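Local coordinates for protein type ii site-specific deoxyribonuclease (PDB 6EKR) that probably cuts double-stranded DNA at a specific site, as a type II restriction endonuclease of the PD-(D/E)XK nuclease class, at residues L195-R200 and A227-T232; Y264-P269 and R284-F289; D20-T25 and M141-K146. The protein carries 2 engineered substitutions. All blocks are in the same frame, centred on the assembly; numbering follows the deposited sequence.

Contact 1 lies just past the ends of strands 190-194 and 222-227, beside contact 2 at the edge of the same mixed sheet, their centres about 10 Å apart. Glu231 OE2 lies 2.8 Å from Tyr265 OH, and Ile229 O 2.8 Å from Asp267 N, both probable hydrogen bonds. Contact 3 belongs to the helical layer outside the sheet, its centre about 20 Å from those of the other two. Met141 links helix 132-148 to both: its CG packs 3.6 Å from Leu195 CD2 of contact 1, and its CE 3.5 Å from Met286 CE of contact 2. Arg200 in contact 1 and Lys146 in contact 3 each hold a sulfate ion, probably from the crystallisation liquor.

Contact 1: residues L195-R200 and A227-T232; sequences LKITTR and ACISET. With SO4 (sulfate ion), chain D.
The guanidinium of Arg200 carries Thr198 OG1 over one face, offset toward the rim, while Thr232 O, Glu231 OE1 and the sulfate ion gather at its edge, near its plane. Arg200 NH2 serves two of these partners, giving a hydrogen bond to Thr232 O (3.0 Å) and another to sulfate O1; Arg200 NE reaches sulfate O4 at 2.8 Å in a nearly straight bond. NH1 faces Glu231 OE1 only as a long salt bridge, with the guanidinium and carboxylate planes 53° apart. The carboxylate of Glu231 turns back toward residues 195-200 through a bend at chi2 (-58°), although its CB starts out away from them. Thr199 OG1 donates to Glu231 OE2 at 2.6 Å, on the syn side but 33° out of the carboxylate plane, and Thr199 N adds a weak bond to OE1. OE2 also bonds to Tyr265 OH, so that oxygen has two hydroxyl partners. The backbones join where the strands run out: Lys196 N bonds to Ala227 O (3.2 Å), and Ile197 O accepts from both Ile229 N (3.0 Å) and Ser230 N (3.1 Å). On the helix-covered side Ile197 and Ile229 lie side by side, pointing the same way, with CG2 of Ile197 3.8 Å from CB of Ile229; Phe137 and Val115 touch both. Ile171 of the second subunit packs on Arg200. The segments thus form a polar junction just past the adjacent parallel strands 190-194 and 222-227. Backbone and carboxylate oxygens tie down the loop carrying Arg200, and its guanidinium joins Thr232 to an anion. Sulfate binding here is consistent with a locally positive potential, but does not by itself establish a site for DNA phosphate.

Contact 2: residues Y264-P269 and R284-F289; sequences YYCDIP and RTMGDF
Tyr264 lays its ring beside Phe289 in a T-shaped pair: Phe289 turns an edge toward the tyrosine face, the centroids are 5.2 Å apart and the planes stand at 79°. CD1 of Phe289 makes the touch, sitting over that face toward its rim, 3.6 Å from Tyr264 CD2. Phe289 CG is anti to its backbone N (chi1 175°), which places the ring's root beside the tyrosine; CB of Phe289 also packs against Tyr264 CD1. The edge of the tyrosine ring meets Thr285 O, near its plane, and Arg284 CB approaches Tyr264 CE1 obliquely at 3.6 Å. Arg284 runs side by side with Tyr264 and points the same way. Both polar ends have a common partner in Asp292: Tyr264 OH bonds to its OD2, and Arg284 NH1 forms a salt bridge with the same oxygen, so the carboxylate joins the two tips. At the CB end of Tyr264, Met286, a selenomethionine, brings SE to 3.8 Å from Tyr264 CB and CG to 3.7 Å from Cys266 SG. Farther along, CD1 of Ile268 reaches Thr285 OG1 (3.6 Å), the two side chains crossing at about a right angle. A backbone hydrogen bond spans the segments, Tyr265 N to Arg284 O at 3.3 Å; a weak one follows from Met286 N to Tyr265 O. Thr285 occupies the N-cap position of helix 286-298, without a capping bond from its side chain, and Phe225 of the neighbouring strand 222-227 touches the side chains of both Tyr264 and Phe289. Strands 262-265 and 283-285 are parallel neighbours linked through helix 275-278, a beta-alpha-beta unit at one margin of the mixed central sheet, a sheet of the kind at the core of PD-(D/E)XK nucleases.

Contact 3: residues D20-T25 and M141-K146; sequences DHIPAT and MAAVLK
Ile22 and His21 close on Ala143 from the start of helix 22-39, and the methyl of Ala143 is the point where they meet. His21 places its CG between the backbone N and the carbonyl carbon (chi1 75°), and its ring reaches across with NE2 foremost, 4.0 Å from Ala143 CB. Ala143 N lies near the ring plane, at its edge, while Ala142 CB approaches obliquely. No hydrogen bond joins the two segments; instead NE2 bonds to Ile139 O, one turn earlier in helix 132-148, which fixes the imidazole against that helix. Ile22 has CG1 anti to the carbonyl carbon and CD1 extended beyond it (chi2 177°). This carries Ile22 CG1 to 3.9 Å from Ala143 CB and CD1 to 3.8 Å from Ala143 O, with Lys146 CB farther off at 4.4 Å. CG1 also lies above one face of the His21 ring, toward its rim. Thr25 has OG1 anti to its backbone N (chi1 -177°), which leaves CG2 between N and the carbonyl carbon, 4.1 Å from Ala143 CB. Lys146 starts toward residues 20-25, but its end leads away, and NZ pairs with a sulfate ion. Helix 22-39 thus rests its first turn on helix 132-148, with Tyr15 and Leu14 of helix 3-16 beside His21; on the far side of helix 132-148, Met141 and Val144 meet helix 286-298.

Contact 1: residues L195-R200 and A227-T232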
ATOM      1  N   LEU A 195       7.033  -3.245 -12.373  1.00 47.10           N
ATOM      2  CA  LEU A 195       6.008  -3.960 -13.106  1.00 47.16           C
ATOM      3  C   LEU A 195       4.869  -4.298 -12.176  1.00 47.67           C
ATOM      4  O   LEU A 195       5.109  -4.731 -11.049  1.00 48.12           O
ATOM      5  CB  LEU A 195       6.597  -5.222 -13.722  1.00 46.88           C
ATOM      6  CG  LEU A 195       7.713  -4.861 -14.700  1.00 45.90           C
ATOM      7  CD1 LEU A 195       9.043  -5.452 -14.272  1.00 44.87           C
ATOM      8  CD2 LEU A 195       7.343  -5.255 -16.103  1.00 45.25           C
ATOM      9  N   LYS A 196       3.645  -4.053 -12.648  1.00 48.00           N
ATOM     10  CA  LYS A 196       2.407  -4.378 -11.953  1.00 48.47           C
ATOM     11  C   LYS A 196       1.321  -4.574 -12.998  1.00 48.79           C
ATOM     12  O   LYS A 196       1.215  -3.778 -13.923  1.00 48.44           O
ATOM     13  CB  LYS A 196       1.973  -3.233 -11.042  1.00 48.55           C
ATOM     14  CG  LYS A 196       2.911  -2.905  -9.907  1.00 49.92           C
ATOM     15  CD  LYS A 196       2.494  -1.611  -9.212  1.00 52.63           C
ATOM     16  CE  LYS A 196       3.702  -0.927  -8.609  1.00 53.77           C
ATOM     17  NZ  LYS A 196       4.624  -1.961  -8.044  1.00 55.63           N
ATOM     18  N   ILE A 197       0.507  -5.617 -12.838  1.00 49.47           N
ATOM     19  CA  ILE A 197      -0.612  -5.863 -13.741  1.00 50.18           C
ATOM     20  C   ILE A 197      -1.591  -4.694 -13.621  1.00 50.86           C
ATOM     21  O   ILE A 197      -1.937  -4.059 -14.625  1.00 51.13           O
ATOM     22  CB  ILE A 197      -1.330  -7.228 -13.470  1.00 50.14           C
ATOM     23  CG1 ILE A 197      -0.331  -8.390 -13.378  1.00 50.11           C
ATOM     24  CG2 ILE A 197      -2.385  -7.527 -14.545  1.00 49.67           C
ATOM     25  CD1 ILE A 197       0.453  -8.666 -14.630  1.00 49.13           C
ATOM     26  N   THR A 198      -2.036  -4.426 -12.394  1.00 51.40           N
ATOM     27  CA  THR A 198      -2.781  -3.210 -12.066  1.00 52.04           C
ATOM     28  C   THR A 198      -2.148  -2.624 -10.804  1.00 52.98           C
ATOM     29  O   THR A 198      -1.510  -3.353 -10.034  1.00 53.06           O
ATOM     30  CB  THR A 198      -4.290  -3.455 -11.881  1.00 51.59           C
ATOM     31  OG1 THR A 198      -4.497  -4.478 -10.906  1.00 52.01           O
ATOM     32  CG2 THR A 198      -4.932  -3.890 -13.175  1.00 51.42           C
ATOM     33  N   THR A 199      -2.289  -1.315 -10.602  1.00 54.04           N
ATOM     34  CA  THR A 199      -1.501  -0.637  -9.570  1.00 55.25           C
ATOM     35  C   THR A 199      -2.161  -0.631  -8.196  1.00 56.07           C
ATOM     36  O   THR A 199      -1.514  -0.939  -7.185  1.00 56.16           O
ATOM     37  CB  THR A 199      -1.106   0.809  -9.975  1.00 55.26           C
ATOM     38  OG1 THR A 199      -2.242   1.497 -10.508  1.00 55.61           O
ATOM     39  CG2 THR A 199       0.017   0.803 -11.014  1.00 55.53           C
ATOM     40  N   ARG A 200      -3.449  -0.291  -8.173  1.00 57.16           N
ATOM     41  CA  ARG A 200      -4.217  -0.122  -6.931  1.00 58.12           C
ATOM     42  C   ARG A 200      -3.575   0.922  -6.007  1.00 58.41           C
ATOM     43  O   ARG A 200      -3.202   2.011  -6.463  1.00 58.46           O
ATOM     44  CB  ARG A 200      -4.440  -1.470  -6.238  1.00 58.29           C
ATOM     45  CG  ARG A 200      -5.153  -2.489  -7.123  1.00 59.62           C
ATOM     46  CD  ARG A 200      -6.596  -2.069  -7.383  1.00 62.79           C
ATOM     47  NE  ARG A 200      -7.330  -3.084  -8.138  1.00 65.28           N
ATOM     48  CZ  ARG A 200      -7.461  -3.093  -9.463  1.00 65.90           C
ATOM     49  NH1 ARG A 200      -6.914  -2.132 -10.199  1.00 66.04           N
ATOM     50  NH2 ARG A 200      -8.146  -4.061 -10.059  1.00 66.25           N
ATOM     51  N   ALA A 227       5.511   0.122 -16.030  1.00 44.33           N
ATOM     52  CA  ALA A 227       4.846  -0.797 -16.963  1.00 44.63           C
ATOM     53  C   ALA A 227       3.683  -1.531 -16.309  1.00 44.98           C
ATOM     54  O   ALA A 227       3.865  -2.202 -15.299  1.00 45.22           O
ATOM     55  CB  ALA A 227       5.840  -1.798 -17.524  1.00 44.34           C
ATOM     56  N   CYS A 228       2.496  -1.401 -16.900  1.00 45.22           N
ATOM     57  CA  CYS A 228       1.295  -2.066 -16.409  1.00 45.70           C
ATOM     58  C   CYS A 228       0.527  -2.758 -17.528  1.00 45.55           C
ATOM     59  O   CYS A 228       0.884  -2.638 -18.694  1.00 45.96           O
ATOM     60  CB  CYS A 228       0.390  -1.062 -15.710  1.00 45.63           C
ATOM     61  SG  CYS A 228       1.150  -0.264 -14.293  1.00 48.79           S
ATOM     62  N   ILE A 229      -0.529  -3.479 -17.170  1.00 45.35           N
ATOM     63  CA  ILE A 229      -1.392  -4.103 -18.157  1.00 45.36           C
ATOM     64  C   ILE A 229      -2.668  -3.285 -18.316  1.00 45.83           C
ATOM     65  O   ILE A 229      -3.047  -2.922 -19.426  1.00 45.89           O
ATOM     66  CB  ILE A 229      -1.712  -5.594 -17.795  1.00 45.44           C
ATOM     67  CG1 ILE A 229      -0.434  -6.450 -17.784  1.00 44.31           C
ATOM     68  CG2 ILE A 229      -2.789  -6.190 -18.717  1.00 44.16           C
ATOM     69  CD1 ILE A 229       0.440  -6.301 -18.995  1.00 43.27           C
ATOM     70  N   SER A 230      -3.321  -2.990 -17.199  1.00 46.31           N
ATOM     71  CA  SER A 230      -4.549  -2.214 -17.218  1.00 46.71           C
ATOM     72  C   SER A 230      -4.738  -1.499 -15.886  1.00 47.37           C
ATOM     73  O   SER A 230      -3.810  -1.394 -15.084  1.00 47.16           O
ATOM     74  CB  SER A 230      -5.751  -3.124 -17.503  1.00 46.66           C
ATOM     75  OG  SER A 230      -6.154  -3.848 -16.342  1.00 46.34           O
ATOM     76  N   GLU A 231      -5.946  -0.977 -15.690  1.00 48.18           N
ATOM     77  CA  GLU A 231      -6.417  -0.530 -14.396  1.00 48.86           C
ATOM     78  C   GLU A 231      -7.855  -0.985 -14.256  1.00 49.55           C
ATOM     79  O   GLU A 231      -8.634  -0.386 -13.527  1.00 49.68           O
ATOM     80  CB  GLU A 231      -6.321   0.990 -14.263  1.00 48.88           C
ATOM     81  CG  GLU A 231      -4.917   1.547 -14.164  1.00 48.95           C
ATOM     82  CD  GLU A 231      -4.125   0.995 -12.994  1.00 50.28           C
ATOM     83  OE1 GLU A 231      -4.724   0.403 -12.063  1.00 50.11           O
ATOM     84  OE2 GLU A 231      -2.887   1.158 -13.007  1.00 51.30           O
ATOM     85  N   THR A 232      -8.196  -2.052 -14.968  1.00 50.81           N
ATOM     86  CA  THR A 232      -9.539  -2.613 -14.939  1.00 52.40           C
ATOM     87  C   THR A 232      -9.875  -3.222 -13.591  1.00 53.67           C
ATOM     88  O   THR A 232      -9.014  -3.755 -12.890  1.00 53.70           O
ATOM     89  CB  THR A 232      -9.729  -3.708 -16.002  1.00 52.36           C
ATOM     90  OG1 THR A 232      -8.778  -4.759 -15.794  1.00 52.77           O
ATOM     91  CG2 THR A 232      -9.563  -3.145 -17.403  1.00 52.78           C
TER
HETATM   92  S   SO4 D 403      -8.726  -6.421  -7.290  1.00113.95           S
HETATM   93  O1  SO4 D 403      -9.347  -6.425  -8.612  1.00114.20           O
HETATM   94  O2  SO4 D 403      -7.327  -6.826  -7.405  1.00113.50           O
HETATM   95  O3  SO4 D 403      -9.438  -7.353  -6.415  1.00113.88           O
HETATM   96  O4  SO4 D 403      -8.804  -5.069  -6.744  1.00113.94           O

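Contact 2: residues Y264-P269 and R284-F289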
ATOM      1  N   TYR A 264       3.046   3.293 -18.694  1.00 53.86           N
ATOM      2  CA  TYR A 264       2.720   2.493 -19.866  1.00 51.90           C
ATOM      3  C   TYR A 264       1.668   1.435 -19.560  1.00 51.06           C
ATOM      4  O   TYR A 264       1.706   0.786 -18.510  1.00 51.12           O
ATOM      5  CB  TYR A 264       3.998   1.883 -20.456  1.00 51.55           C
ATOM      6  CG  TYR A 264       5.070   2.919 -20.776  1.00 50.86           C
ATOM      7  CD1 TYR A 264       5.205   3.435 -22.059  1.00 50.29           C
ATOM      8  CD2 TYR A 264       5.933   3.393 -19.789  1.00 50.33           C
ATOM      9  CE1 TYR A 264       6.168   4.382 -22.355  1.00 49.83           C
ATOM     10  CE2 TYR A 264       6.896   4.344 -20.078  1.00 50.47           C
ATOM     11  CZ  TYR A 264       7.008   4.830 -21.364  1.00 50.18           C
ATOM     12  OH  TYR A 264       7.963   5.768 -21.659  1.00 50.00           O
ATOM     13  N   TYR A 265       0.717   1.287 -20.476  1.00 49.70           N
ATOM     14  CA  TYR A 265      -0.346   0.307 -20.340  1.00 48.51           C
ATOM     15  C   TYR A 265      -0.599  -0.400 -21.653  1.00 47.81           C
ATOM     16  O   TYR A 265      -0.467   0.185 -22.717  1.00 48.04           O
ATOM     17  CB  TYR A 265      -1.652   0.972 -19.920  1.00 48.42           C
ATOM     18  CG  TYR A 265      -1.691   1.522 -18.516  1.00 48.21           C
ATOM     19  CD1 TYR A 265      -2.126   0.737 -17.447  1.00 47.88           C
ATOM     20  CD2 TYR A 265      -1.326   2.843 -18.261  1.00 48.12           C
ATOM     21  CE1 TYR A 265      -2.172   1.253 -16.154  1.00 48.36           C
ATOM     22  CE2 TYR A 265      -1.369   3.370 -16.978  1.00 48.14           C
ATOM     23  CZ  TYR A 265      -1.792   2.578 -15.930  1.00 48.22           C
ATOM     24  OH  TYR A 265      -1.831   3.119 -14.670  1.00 47.63           O
ATOM     25  N   CYS A 266      -0.973  -1.665 -21.569  1.00 46.98           N
ATOM     26  CA  CYS A 266      -1.501  -2.369 -22.710  1.00 46.31           C
ATOM     27  C   CYS A 266      -2.878  -1.814 -22.968  1.00 45.74           C
ATOM     28  O   CYS A 266      -3.248  -1.526 -24.105  1.00 45.84           O
ATOM     29  CB  CYS A 266      -1.615  -3.854 -22.402  1.00 46.34           C
ATOM     30  SG  CYS A 266      -0.117  -4.742 -22.667  1.00 47.16           S
ATOM     31  N   ASP A 267      -3.623  -1.665 -21.881  1.00 44.98           N
ATOM     32  CA  ASP A 267      -4.985  -1.202 -21.912  1.00 44.41           C
ATOM     33  C   ASP A 267      -5.012   0.074 -21.091  1.00 44.06           C
ATOM     34  O   ASP A 267      -5.252   0.041 -19.893  1.00 43.91           O
ATOM     35  CB  ASP A 267      -5.887  -2.292 -21.325  1.00 44.41           C
ATOM     36  CG  ASP A 267      -7.347  -1.888 -21.236  1.00 44.58           C
ATOM     37  OD1 ASP A 267      -7.732  -0.789 -21.695  1.00 45.10           O
ATOM     38  OD2 ASP A 267      -8.122  -2.700 -20.696  1.00 44.97           O
ATOM     39  N   ILE A 268      -4.735   1.196 -21.750  1.00 44.15           N
ATOM     40  CA  ILE A 268      -4.694   2.495 -21.089  1.00 44.17           C
ATOM     41  C   ILE A 268      -6.099   2.896 -20.673  1.00 44.81           C
ATOM     42  O   ILE A 268      -7.002   2.935 -21.518  1.00 45.11           O
ATOM     43  CB  ILE A 268      -4.114   3.596 -21.984  1.00 43.69           C
ATOM     44  CG1 ILE A 268      -2.685   3.261 -22.400  1.00 43.48           C
ATOM     45  CG2 ILE A 268      -4.108   4.907 -21.233  1.00 43.32           C
ATOM     46  CD1 ILE A 268      -2.237   3.924 -23.689  1.00 43.13           C
ATOM     47  N   PRO A 269      -6.294   3.187 -19.367  1.00 45.15           N
ATOM     48  CA  PRO A 269      -7.612   3.670 -18.966  1.00 45.24           C
ATOM     49  C   PRO A 269      -7.880   5.008 -19.621  1.00 45.69           C
ATOM     50  O   PRO A 269      -7.002   5.877 -19.664  1.00 45.53           O
ATOM     51  CB  PRO A 269      -7.509   3.818 -17.445  1.00 45.16           C
ATOM     52  CG  PRO A 269      -6.059   3.837 -17.139  1.00 45.08           C
ATOM     53  CD  PRO A 269      -5.351   3.102 -18.232  1.00 44.94           C
ATOM     54  N   ARG A 284       1.886   6.301 -22.213  1.00 50.53           N
ATOM     55  CA  ARG A 284       1.996   5.678 -23.526  1.00 51.31           C
ATOM     56  C   ARG A 284       1.631   4.188 -23.471  1.00 51.67           C
ATOM     57  O   ARG A 284       0.912   3.763 -22.581  1.00 51.86           O
ATOM     58  CB  ARG A 284       3.392   5.927 -24.140  1.00 51.56           C
ATOM     59  CG  ARG A 284       3.884   7.385 -24.126  1.00 51.61           C
ATOM     60  CD  ARG A 284       4.783   7.647 -25.328  1.00 54.63           C
ATOM     61  NE  ARG A 284       5.479   8.937 -25.279  1.00 57.13           N
ATOM     62  CZ  ARG A 284       6.714   9.112 -24.801  1.00 58.63           C
ATOM     63  NH1 ARG A 284       7.400   8.083 -24.324  1.00 59.26           N
ATOM     64  NH2 ARG A 284       7.271  10.317 -24.791  1.00 58.47           N
ATOM     65  N   THR A 285       2.138   3.401 -24.412  1.00 52.35           N
ATOM     66  CA  THR A 285       1.673   2.034 -24.640  1.00 53.06           C
ATOM     67  C   THR A 285       2.805   1.054 -24.337  1.00 53.47           C
ATOM     68  O   THR A 285       3.962   1.476 -24.226  1.00 53.96           O
ATOM     69  CB  THR A 285       1.183   1.914 -26.100  1.00 53.12           C
ATOM     70  OG1 THR A 285      -0.040   2.640 -26.241  1.00 53.36           O
ATOM     71  CG2 THR A 285       0.897   0.518 -26.475  1.00 54.02           C
HETATM   72  N   MSE A 286       2.496  -0.236 -24.177  1.00 53.59           N
HETATM   73  CA  MSE A 286       3.553  -1.229 -23.928  1.00 53.87           C
HETATM   74  C   MSE A 286       4.431  -1.451 -25.155  1.00 53.49           C
HETATM   75  O   MSE A 286       5.612  -1.770 -25.025  1.00 53.47           O
HETATM   76  CB  MSE A 286       3.003  -2.556 -23.393  1.00 54.43           C
HETATM   77  CG  MSE A 286       2.745  -2.581 -21.883  1.00 56.54           C
HETATM   78 SE   MSE A 286       4.227  -1.911 -20.791  1.00 63.53          SE
HETATM   79  CE  MSE A 286       5.581  -3.234 -21.271  1.00 61.15           C
ATOM     80  N   GLY A 287       3.848  -1.275 -26.341  1.00 53.09           N
ATOM     81  CA  GLY A 287       4.614  -1.164 -27.582  1.00 52.50           C
ATOM     82  C   GLY A 287       5.465   0.103 -27.624  1.00 52.45           C
ATOM     83  O   GLY A 287       6.624   0.059 -28.051  1.00 52.49           O
ATOM     84  N   ASP A 288       4.902   1.233 -27.183  1.00 52.04           N
ATOM     85  CA  ASP A 288       5.672   2.478 -27.074  1.00 52.02           C
ATOM     86  C   ASP A 288       6.771   2.358 -26.024  1.00 51.59           C
ATOM     87  O   ASP A 288       7.837   2.984 -26.146  1.00 51.61           O
ATOM     88  CB  ASP A 288       4.768   3.666 -26.719  1.00 52.49           C
ATOM     89  CG  ASP A 288       3.783   4.026 -27.831  1.00 53.75           C
ATOM     90  OD1 ASP A 288       4.029   3.675 -29.019  1.00 54.97           O
ATOM     91  OD2 ASP A 288       2.758   4.672 -27.503  1.00 53.72           O
ATOM     92  N   PHE A 289       6.492   1.561 -24.989  1.00 50.89           N
ATOM     93  CA  PHE A 289       7.442   1.279 -23.920  1.00 50.23           C
ATOM     94  C   PHE A 289       8.771   0.777 -24.450  1.00 50.06           C
ATOM     95  O   PHE A 289       9.816   1.251 -24.023  1.00 50.22           O
ATOM     96  CB  PHE A 289       6.868   0.253 -22.937  1.00 50.04           C
ATOM     97  CG  PHE A 289       7.845  -0.174 -21.862  1.00 49.13           C
ATOM     98  CD1 PHE A 289       8.011   0.592 -20.710  1.00 47.94           C
ATOM     99  CD2 PHE A 289       8.598  -1.331 -22.009  1.00 47.33           C
ATOM    100  CE1 PHE A 289       8.911   0.208 -19.727  1.00 47.34           C
ATOM    101  CE2 PHE A 289       9.500  -1.713 -21.034  1.00 47.02           C
ATOM    102  CZ  PHE A 289       9.656  -0.943 -19.889  1.00 47.47           C
TER

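Contact 3: residues D20-T25 and M141-K146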
ATOM      1  N   ASP A  20      19.944 -18.245 -18.512  1.00 53.25           N
ATOM      2  CA  ASP A  20      19.068 -18.028 -19.651  1.00 53.03           C
ATOM      3  C   ASP A  20      17.718 -18.686 -19.364  1.00 52.42           C
ATOM      4  O   ASP A  20      17.614 -19.907 -19.305  1.00 52.46           O
ATOM      5  CB  ASP A  20      19.689 -18.561 -20.944  1.00 53.31           C
ATOM      6  CG  ASP A  20      18.839 -18.253 -22.167  1.00 54.71           C
ATOM      7  OD1 ASP A  20      18.499 -17.071 -22.389  1.00 55.68           O
ATOM      8  OD2 ASP A  20      18.505 -19.195 -22.912  1.00 57.31           O
ATOM      9  N   HIS A  21      16.702 -17.851 -19.158  1.00 51.81           N
ATOM     10  CA  HIS A  21      15.360 -18.290 -18.767  1.00 51.17           C
ATOM     11  C   HIS A  21      14.320 -18.177 -19.900  1.00 51.24           C
ATOM     12  O   HIS A  21      13.188 -18.664 -19.768  1.00 51.39           O
ATOM     13  CB  HIS A  21      14.891 -17.485 -17.549  1.00 50.69           C
ATOM     14  CG  HIS A  21      14.488 -16.078 -17.870  1.00 49.72           C
ATOM     15  ND1 HIS A  21      15.397 -15.100 -18.213  1.00 48.30           N
ATOM     16  CD2 HIS A  21      13.272 -15.484 -17.893  1.00 48.73           C
ATOM     17  CE1 HIS A  21      14.758 -13.968 -18.441  1.00 47.59           C
ATOM     18  NE2 HIS A  21      13.467 -14.171 -18.248  1.00 47.77           N
ATOM     19  N   ILE A  22      14.707 -17.542 -21.004  1.00 50.87           N
ATOM     20  CA  ILE A  22      13.776 -17.261 -22.088  1.00 50.79           C
ATOM     21  C   ILE A  22      13.105 -18.501 -22.713  1.00 51.09           C
ATOM     22  O   ILE A  22      11.890 -18.480 -22.953  1.00 51.12           O
ATOM     23  CB  ILE A  22      14.390 -16.350 -23.175  1.00 50.83           C
ATOM     24  CG1 ILE A  22      15.100 -15.154 -22.526  1.00 50.75           C
ATOM     25  CG2 ILE A  22      13.304 -15.862 -24.116  1.00 50.59           C
ATOM     26  CD1 ILE A  22      15.801 -14.234 -23.497  1.00 50.61           C
ATOM     27  N   PRO A  23      13.876 -19.578 -22.995  1.00 51.19           N
ATOM     28  CA  PRO A  23      13.186 -20.767 -23.498  1.00 50.92           C
ATOM     29  C   PRO A  23      12.074 -21.236 -22.566  1.00 50.97           C
ATOM     30  O   PRO A  23      10.957 -21.462 -23.034  1.00 51.55           O
ATOM     31  CB  PRO A  23      14.300 -21.814 -23.584  1.00 50.76           C
ATOM     32  CG  PRO A  23      15.534 -21.013 -23.793  1.00 51.00           C
ATOM     33  CD  PRO A  23      15.337 -19.791 -22.933  1.00 51.29           C
ATOM     34  N   ALA A  24      12.366 -21.336 -21.265  1.00 50.70           N
ATOM     35  CA  ALA A  24      11.432 -21.896 -20.275  1.00 50.29           C
ATOM     36  C   ALA A  24      10.221 -21.020 -20.065  1.00 50.31           C
ATOM     37  O   ALA A  24       9.176 -21.489 -19.609  1.00 49.89           O
ATOM     38  CB  ALA A  24      12.129 -22.122 -18.955  1.00 50.20           C
ATOM     39  N   THR A  25      10.384 -19.735 -20.379  1.00 50.65           N
ATOM     40  CA  THR A  25       9.315 -18.747 -20.249  1.00 50.76           C
ATOM     41  C   THR A  25       8.413 -18.754 -21.488  1.00 50.36           C
ATOM     42  O   THR A  25       7.207 -18.547 -21.380  1.00 50.43           O
ATOM     43  CB  THR A  25       9.846 -17.310 -19.858  1.00 50.62           C
ATOM     44  OG1 THR A  25       8.748 -16.415 -19.669  1.00 51.62           O
ATOM     45  CG2 THR A  25      10.692 -16.717 -20.921  1.00 51.08           C
HETATM   46  N   MSE A 141       8.920  -9.695 -19.440  1.00 44.79           N
HETATM   47  CA  MSE A 141       9.462  -8.426 -19.873  1.00 45.06           C
HETATM   48  C   MSE A 141      10.970  -8.467 -19.838  1.00 44.82           C
HETATM   49  O   MSE A 141      11.628  -7.946 -20.732  1.00 44.97           O
HETATM   50  CB  MSE A 141       8.933  -7.290 -19.022  1.00 45.52           C
HETATM   51  CG  MSE A 141       7.489  -6.945 -19.322  1.00 49.56           C
HETATM   52 SE   MSE A 141       7.058  -6.837 -21.245  1.00 59.36          SE
HETATM   53  CE  MSE A 141       8.304  -5.404 -21.747  1.00 55.88           C
ATOM     54  N   ALA A 142      11.513  -9.111 -18.811  1.00 44.60           N
ATOM     55  CA  ALA A 142      12.939  -9.270 -18.683  1.00 44.30           C
ATOM     56  C   ALA A 142      13.425 -10.089 -19.857  1.00 44.49           C
ATOM     57  O   ALA A 142      14.505  -9.831 -20.392  1.00 44.58           O
ATOM     58  CB  ALA A 142      13.272  -9.951 -17.381  1.00 44.39           C
ATOM     59  N   ALA A 143      12.622 -11.067 -20.276  1.00 44.51           N
ATOM     60  CA  ALA A 143      12.942 -11.821 -21.476  1.00 44.78           C
ATOM     61  C   ALA A 143      13.024 -10.895 -22.695  1.00 45.27           C
ATOM     62  O   ALA A 143      14.081 -10.817 -23.329  1.00 44.64           O
ATOM     63  CB  ALA A 143      11.954 -12.938 -21.698  1.00 44.50           C
ATOM     64  N   VAL A 144      11.936 -10.173 -22.997  1.00 46.13           N
ATOM     65  CA  VAL A 144      11.913  -9.302 -24.188  1.00 47.19           C
ATOM     66  C   VAL A 144      12.979  -8.201 -24.137  1.00 48.08           C
ATOM     67  O   VAL A 144      13.686  -7.980 -25.130  1.00 48.44           O
ATOM     68  CB  VAL A 144      10.496  -8.723 -24.589  1.00 46.98           C
ATOM     69  CG1 VAL A 144       9.362  -9.661 -24.195  1.00 47.04           C
ATOM     70  CG2 VAL A 144      10.262  -7.326 -24.039  1.00 47.01           C
ATOM     71  N   LEU A 145      13.104  -7.513 -23.012  1.00 48.85           N
ATOM     72  CA  LEU A 145      14.091  -6.447 -22.922  1.00 50.01           C
ATOM     73  C   LEU A 145      15.497  -6.952 -23.213  1.00 51.03           C
ATOM     74  O   LEU A 145      16.378  -6.180 -23.567  1.00 51.11           O
ATOM     75  CB  LEU A 145      14.040  -5.773 -21.557  1.00 49.93           C
ATOM     76  CG  LEU A 145      12.885  -4.797 -21.354  1.00 50.07           C
ATOM     77  CD1 LEU A 145      12.936  -4.195 -19.969  1.00 48.91           C
ATOM     78  CD2 LEU A 145      12.933  -3.715 -22.402  1.00 50.06           C
ATOM     79  N   LYS A 146      15.701  -8.254 -23.071  1.00 52.52           N
ATOM     80  CA  LYS A 146      17.012  -8.848 -23.300  1.00 53.91           C
ATOM     81  C   LYS A 146      17.258  -9.114 -24.776  1.00 54.46           C
ATOM     82  O   LYS A 146      18.386  -9.050 -25.246  1.00 54.54           O
ATOM     83  CB  LYS A 146      17.149 -10.146 -22.512  1.00 54.11           C
ATOM     84  CG  LYS A 146      18.520 -10.773 -22.586  1.00 55.49           C
ATOM     85  CD  LYS A 146      19.492 -10.075 -21.661  1.00 58.52           C
ATOM     86  CE  LYS A 146      20.809 -10.820 -21.595  1.00 59.87           C
ATOM     87  NZ  LYS A 146      21.702 -10.269 -20.548  1.00 60.92           N
TER